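Local coordinates for type-iv like competence pilin ttha1218 (Thermus thermophilus, PDB 5G25), which probably serves as a pseudopilin-like subunit of the type IV pilus machinery for DNA uptake in natural competence, represented here by its soluble domain, at residues K43-T48 with V73-E78; T48-V54 with D67-V73. The contacts are given in a common frame with arbitrary orientation. Residue numbers count along the deposited sequence, not the author numbering.

Contact 1. Residues K43-T48 with V73-E78; sequences KQGTCT and VVLRVE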
loop_
_atom_site.group_PDB
_atom_site.type_symbol
_atom_site.label_atom_id
_atom_site.label_comp_id
_atom_site.label_asym_id
_atom_site.label_seq_id
_atom_site.Cartn_x
_atom_site.Cartn_y
_atom_site.Cartn_z
ATOM N N LYS A 43 -8.999 -5.174 15.222
ATOM C CA LYS A 43 -10.083 -5.340 14.253
ATOM C C LYS A 43 -9.609 -6.008 12.965
ATOM O O LYS A 43 -8.442 -5.900 12.588
ATOM C CB LYS A 43 -10.697 -3.984 13.913
ATOM C CG LYS A 43 -11.164 -3.173 15.111
ATOM C CD LYS A 43 -12.162 -3.936 15.977
ATOM C CE LYS A 43 -12.781 -3.039 17.044
ATOM N NZ LYS A 43 -13.479 -1.867 16.445
ATOM N N GLN A 44 -10.533 -6.668 12.268
ATOM C CA GLN A 44 -10.219 -7.268 10.986
ATOM C C GLN A 44 -10.185 -6.196 9.902
ATOM O O GLN A 44 -11.028 -5.300 9.861
ATOM C CB GLN A 44 -11.243 -8.356 10.619
ATOM C CG GLN A 44 -10.626 -9.572 9.931
ATOM C CD GLN A 44 -9.651 -10.278 10.861
ATOM O OE1 GLN A 44 -9.833 -10.263 12.087
ATOM N NE2 GLN A 44 -8.596 -10.873 10.292
ATOM N N GLY A 45 -9.211 -6.283 9.014
ATOM C CA GLY A 45 -9.250 -5.446 7.836
ATOM C C GLY A 45 -8.515 -6.072 6.692
ATOM O O GLY A 45 -8.255 -7.255 6.684
ATOM N N THR A 46 -8.121 -5.260 5.733
ATOM C CA THR A 46 -7.526 -5.791 4.539
ATOM C C THR A 46 -6.525 -4.800 3.946
ATOM O O THR A 46 -6.657 -3.571 4.108
ATOM C CB THR A 46 -8.635 -6.144 3.499
ATOM O OG1 THR A 46 -8.141 -7.105 2.558
ATOM C CG2 THR A 46 -9.092 -4.974 2.766
ATOM N N CYS A 47 -5.540 -5.353 3.248
ATOM C CA CYS A 47 -4.554 -4.575 2.547
ATOM C C CYS A 47 -4.550 -5.031 1.116
ATOM O O CYS A 47 -4.403 -6.218 0.847
ATOM C CB CYS A 47 -3.158 -4.796 3.130
ATOM S SG CYS A 47 -1.939 -3.548 2.574
ATOM N N THR A 48 -4.675 -4.077 0.211
ATOM C CA THR A 48 -4.578 -4.322 -1.215
ATOM C C THR A 48 -3.532 -3.370 -1.820
ATOM O O THR A 48 -3.559 -2.162 -1.563
ATOM C CB THR A 48 -5.917 -4.006 -1.919
ATOM O OG1 THR A 48 -6.995 -4.681 -1.280
ATOM C CG2 THR A 48 -5.851 -4.400 -3.369
ATOM N N VAL A 73 -1.486 1.582 -2.412
ATOM C CA VAL A 73 -1.773 0.725 -1.284
ATOM C C VAL A 73 -3.015 1.260 -0.607
ATOM O O VAL A 73 -3.075 2.447 -0.278
ATOM C CB VAL A 73 -0.589 0.728 -0.297
ATOM C CG1 VAL A 73 -0.854 -0.204 0.873
ATOM C CG2 VAL A 73 0.697 0.329 -1.001
ATOM N N VAL A 74 -4.022 0.391 -0.449
ATOM C CA VAL A 74 -5.244 0.726 0.271
ATOM C C VAL A 74 -5.392 -0.206 1.483
ATOM O O VAL A 74 -5.556 -1.416 1.354
ATOM C CB VAL A 74 -6.478 0.621 -0.634
ATOM C CG1 VAL A 74 -7.727 1.085 0.101
ATOM C CG2 VAL A 74 -6.279 1.437 -1.898
ATOM N N LEU A 75 -5.304 0.380 2.665
ATOM C CA LEU A 75 -5.517 -0.319 3.917
ATOM C C LEU A 75 -6.927 0.036 4.400
ATOM O O LEU A 75 -7.286 1.224 4.440
ATOM C CB LEU A 75 -4.475 0.171 4.933
ATOM C CG LEU A 75 -3.819 -0.763 5.931
ATOM C CD1 LEU A 75 -3.471 -2.110 5.311
ATOM C CD2 LEU A 75 -2.560 -0.075 6.466
ATOM N N ARG A 76 -7.715 -0.986 4.745
ATOM C CA ARG A 76 -9.107 -0.814 5.197
ATOM C C ARG A 76 -9.351 -1.629 6.444
ATOM O O ARG A 76 -9.118 -2.834 6.466
ATOM C CB ARG A 76 -10.110 -1.270 4.134
ATOM C CG ARG A 76 -10.237 -0.319 2.960
ATOM C CD ARG A 76 -11.380 -0.686 2.012
ATOM N NE ARG A 76 -11.945 0.484 1.318
ATOM C CZ ARG A 76 -11.784 0.759 0.021
ATOM N NH1 ARG A 76 -11.064 -0.052 -0.773
ATOM N NH2 ARG A 76 -12.363 1.847 -0.495
ATOM N N VAL A 77 -9.817 -0.960 7.487
ATOM C CA VAL A 77 -10.178 -1.609 8.732
ATOM C C VAL A 77 -11.562 -1.068 9.081
ATOM O O VAL A 77 -11.717 0.114 9.398
ATOM C CB VAL A 77 -9.150 -1.310 9.843
ATOM C CG1 VAL A 77 -9.530 -2.027 11.125
ATOM C CG2 VAL A 77 -7.756 -1.727 9.396
ATOM N N GLU A 78 -12.570 -1.931 8.950
ATOM C CA GLU A 78 -13.968 -1.531 9.105
ATOM C C GLU A 78 -14.279 -0.376 8.168
ATOM O O GLU A 78 -13.980 -0.454 6.980
ATOM C CB GLU A 78 -14.289 -1.219 10.568
ATOM C CG GLU A 78 -13.959 -2.395 11.487
ATOM C CD GLU A 78 -14.665 -2.345 12.835
ATOM O OE1 GLU A 78 -15.367 -1.349 13.120
ATOM O OE2 GLU A 78 -14.515 -3.313 13.614
HETATM O O HOH W 1 -12.841 -4.528 7.822
#
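In the antiparallel sheet of this type IV pilin-like domain, segments 43-48 and 73-78, lying on strands 43-54 and 70-77, illustrate how alternation along paired strands sorts side chains onto two faces. Cys47, Leu75, Val73 and Val77 share one face; there helix 11-24 packs on the valines, Val73 meeting Met20 and Leu23, and Val77 meeting Val12 and Met16. Cys47 (t) keeps its disulfide to Cys34, while Leu75, with chi1 off-well at -142°, brings CD1 to 3.5 Å from Cys47 SG. Thr46 (t), Thr48 (m), Val74 and Arg76 occupy the other face, and the m,t chain of Arg76 carries its guanidinium away from 43-48. Gly45 fits tightly: its CA is 3.0 Å from Arg76 O, and a beta carbon would clash there. Four backbone hydrogen bonds pair Thr46 with Arg76 and Thr48 with Val74. Beyond them, a water joins Gln44 O to Glu78 N. At the open end, Lys43 (m,m,t,p) and Glu78 (m,t) form a salt bridge, with a weak hydrogen bond, Lys43 NZ to Glu78 OE2 at 3.3 Å.

Contact 2. Residues T48-V54 with D67-V73; sequences TAIPCNV and DVRAFQV
Segment 48-54 is beta-strand throughout and segment 67-73 from residue 70; strand pieces 48-54 and 70-73 run antiparallel, their axes 4.4 Å apart at closest approach and 145° between their directions. The second segment begins as a loop at Asp67, whose O lies 3.5 Å from Asn53 CA in a CA-H...O contact; Asn53 (chi1 t) uses OD1 to accept from the next residue's N, Val54 N, at 2.8 Å. Val68 (t) brings CG2 to 3.6 Å from Pro51 CB. Arg69, with phi/psi of -112/-7, departs from strand geometry, and its N donates to Cys52 O at 2.8 Å; its side chain (chi1 m) brings NH2 to 3.7 Å from Val54 CG1. Ala70 N reaches the same Cys52 O at 3.2 Å. Two residues thus face one, the definition of a classic beta bulge, here at the start of strand 70-77 in the pilin sheet. Ala70, at -165/166, restores the extended course: its O accepts from Cys52 N at 2.7 Å, and its CB lies 4.0 Å from Val54 CG2. Phe71 and Pro51 form a non-hydrogen-bonded pair with CA atoms 4.6 Å apart. The Phe71 ring (chi1 m, chi2 -81°) shares a face with Ala49 and Pro51, CD1 standing 4.1 Å from Ala49 CB, and also touches Ile30 and Pro31 of helix 30-33. Gln72 and Ile50 make a second hydrogen-bonded pair, after Ala70 with Cys52: Ile50 N to Gln72 O at 2.9 Å and Gln72 N to Ile50 O at 3.0 Å. On their face, the t,t chain of Gln72 has CB 3.7 Å from Cys52 SG; Cys52 (m) is disulfide-bonded to Cys62. Val73 (t) sits opposite Ala49, CA to CA 4.5 Å, with its own CA 3.4 Å from Thr48 O.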
loop_
_atom_site.group_PDB
_atom_site.type_symbol
_atom_site.label_atom_id
_atom_site.label_comp_id
_atom_site.label_asym_id
_atom_site.label_seq_id
_atom_site.Cartn_x
_atom_site.Cartn_y
_atom_site.Cartn_z
ATOM N N THR A 48 -4.675 -4.077 0.211
ATOM C CA THR A 48 -4.578 -4.322 -1.215
ATOM C C THR A 48 -3.532 -3.370 -1.820
ATOM O O THR A 48 -3.559 -2.162 -1.563
ATOM C CB THR A 48 -5.917 -4.006 -1.919
ATOM O OG1 THR A 48 -6.995 -4.681 -1.280
ATOM C CG2 THR A 48 -5.851 -4.400 -3.369
ATOM N N ALA A 49 -2.660 -3.939 -2.649
ATOM C CA ALA A 49 -1.613 -3.236 -3.351
ATOM C C ALA A 49 -1.787 -3.389 -4.857
ATOM O O ALA A 49 -1.637 -4.468 -5.400
ATOM C CB ALA A 49 -0.247 -3.769 -2.934
ATOM N N ILE A 50 -2.051 -2.284 -5.534
ATOM C CA ILE A 50 -2.219 -2.277 -6.980
ATOM C C ILE A 50 -0.924 -1.812 -7.649
ATOM O O ILE A 50 -0.486 -0.689 -7.435
ATOM C CB ILE A 50 -3.368 -1.321 -7.361
ATOM C CG1 ILE A 50 -4.691 -1.806 -6.754
ATOM C CG2 ILE A 50 -3.491 -1.153 -8.870
ATOM C CD1 ILE A 50 -5.070 -1.108 -5.464
ATOM N N PRO A 51 -0.326 -2.653 -8.500
ATOM C CA PRO A 51 0.870 -2.162 -9.206
ATOM C C PRO A 51 0.560 -0.953 -10.105
ATOM O O PRO A 51 -0.484 -0.933 -10.771
ATOM C CB PRO A 51 1.290 -3.363 -10.056
ATOM C CG PRO A 51 0.016 -4.108 -10.307
ATOM C CD PRO A 51 -0.803 -3.936 -9.045
ATOM N N CYS A 52 1.445 0.045 -10.091
ATOM C CA CYS A 52 1.284 1.269 -10.889
ATOM C C CYS A 52 2.512 1.534 -11.739
ATOM O O CYS A 52 3.645 1.238 -11.331
ATOM C CB CYS A 52 1.070 2.498 -10.018
ATOM S SG CYS A 52 -0.323 2.426 -8.881
ATOM N N ASN A 53 2.283 2.086 -12.926
ATOM C CA ASN A 53 3.373 2.646 -13.687
ATOM C C ASN A 53 3.613 4.077 -13.245
ATOM O O ASN A 53 2.734 4.736 -12.666
ATOM C CB ASN A 53 3.071 2.638 -15.182
ATOM C CG ASN A 53 4.324 2.497 -16.028
ATOM O OD1 ASN A 53 5.464 2.650 -15.554
ATOM N ND2 ASN A 53 4.120 2.178 -17.291
ATOM N N VAL A 54 4.811 4.557 -13.541
ATOM C CA VAL A 54 5.175 5.958 -13.282
ATOM C C VAL A 54 5.759 6.559 -14.539
ATOM O O VAL A 54 6.788 6.093 -15.006
ATOM C CB VAL A 54 6.223 6.050 -12.155
ATOM C CG1 VAL A 54 6.783 7.463 -12.050
ATOM C CG2 VAL A 54 5.601 5.612 -10.833
ATOM N N ASP A 67 5.428 -1.604 -16.788
ATOM C CA ASP A 67 6.347 -1.701 -15.655
ATOM C C ASP A 67 5.652 -1.361 -14.354
ATOM O O ASP A 67 4.735 -0.538 -14.314
ATOM C CB ASP A 67 7.535 -0.756 -15.805
ATOM C CG ASP A 67 8.264 -0.948 -17.101
ATOM O OD1 ASP A 67 8.745 -2.079 -17.348
ATOM O OD2 ASP A 67 8.353 0.034 -17.870
ATOM N N VAL A 68 6.104 -2.011 -13.292
ATOM C CA VAL A 68 5.621 -1.721 -11.972
ATOM C C VAL A 68 6.675 -0.817 -11.352
ATOM O O VAL A 68 7.776 -1.257 -11.061
ATOM C CB VAL A 68 5.411 -3.017 -11.167
ATOM C CG1 VAL A 68 4.974 -2.709 -9.748
ATOM C CG2 VAL A 68 4.371 -3.895 -11.852
ATOM N N ARG A 69 6.356 0.466 -11.213
ATOM C CA ARG A 69 7.296 1.407 -10.617
ATOM C C ARG A 69 6.827 1.913 -9.258
ATOM O O ARG A 69 7.577 2.595 -8.573
ATOM C CB ARG A 69 7.590 2.575 -11.566
ATOM C CG ARG A 69 8.244 2.145 -12.883
ATOM C CD ARG A 69 9.530 2.911 -13.190
ATOM N NE ARG A 69 9.314 4.357 -13.297
ATOM C CZ ARG A 69 10.249 5.257 -13.606
ATOM N NH1 ARG A 69 11.502 4.890 -13.855
ATOM N NH2 ARG A 69 9.927 6.543 -13.673
ATOM N N ALA A 70 5.599 1.569 -8.873
ATOM C CA ALA A 70 5.060 1.976 -7.592
ATOM C C ALA A 70 3.843 1.131 -7.301
ATOM O O ALA A 70 3.336 0.464 -8.197
ATOM C CB ALA A 70 4.681 3.446 -7.623
ATOM N N PHE A 71 3.382 1.163 -6.050
ATOM C CA PHE A 71 2.133 0.495 -5.670
ATOM C C PHE A 71 1.203 1.507 -5.045
ATOM O O PHE A 71 1.616 2.283 -4.193
ATOM C CB PHE A 71 2.358 -0.602 -4.627
ATOM C CG PHE A 71 3.106 -1.785 -5.135
ATOM C CD1 PHE A 71 2.441 -2.775 -5.872
ATOM C CD2 PHE A 71 4.462 -1.936 -4.872
ATOM C CE1 PHE A 71 3.120 -3.868 -6.348
ATOM C CE2 PHE A 71 5.137 -3.054 -5.332
ATOM C CZ PHE A 71 4.470 -4.003 -6.087
ATOM N N GLN A 72 -0.061 1.458 -5.456
ATOM C CA GLN A 72 -1.148 2.129 -4.747
ATOM C C GLN A 72 -1.657 1.174 -3.656
ATOM O O GLN A 72 -2.161 0.073 -3.928
ATOM C CB GLN A 72 -2.255 2.499 -5.737
ATOM C CG GLN A 72 -3.493 3.105 -5.120
ATOM C CD GLN A 72 -4.720 3.008 -6.049
ATOM O OE1 GLN A 72 -4.627 2.611 -7.223
ATOM N NE2 GLN A 72 -5.873 3.366 -5.516
ATOM N N VAL A 73 -1.486 1.582 -2.412
ATOM C CA VAL A 73 -1.773 0.725 -1.284
ATOM C C VAL A 73 -3.015 1.260 -0.607
ATOM O O VAL A 73 -3.075 2.447 -0.278
ATOM C CB VAL A 73 -0.589 0.728 -0.297
ATOM C CG1 VAL A 73 -0.854 -0.204 0.873
ATOM C CG2 VAL A 73 0.697 0.329 -1.001
#

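Overall arrangement
A long antiparallel pairing of strands 43-54 and 70-77 can be read as two consecutive contacts. From the N terminus the chain forms helix 11-24, which packs on the sheet, then helix 30-33 and strand 36-40, which pairs with strand 43-54, the source of the first segment of both contacts. After the excursion through short strand 60-61, strand 70-77 returns alongside. Contact 2 closes the inner loop, with 12 residues between its segments, nested inside the 24-residue loop of contact 1. The two share Thr48 and Val73, and their centres lie about 17 Å apart on opposite sides of the chain's centre. Contact 1 links the pairing to Cys34 by disulfide, contact 2 to Cys62, and strand 80-87 then pairs with strand 70-77.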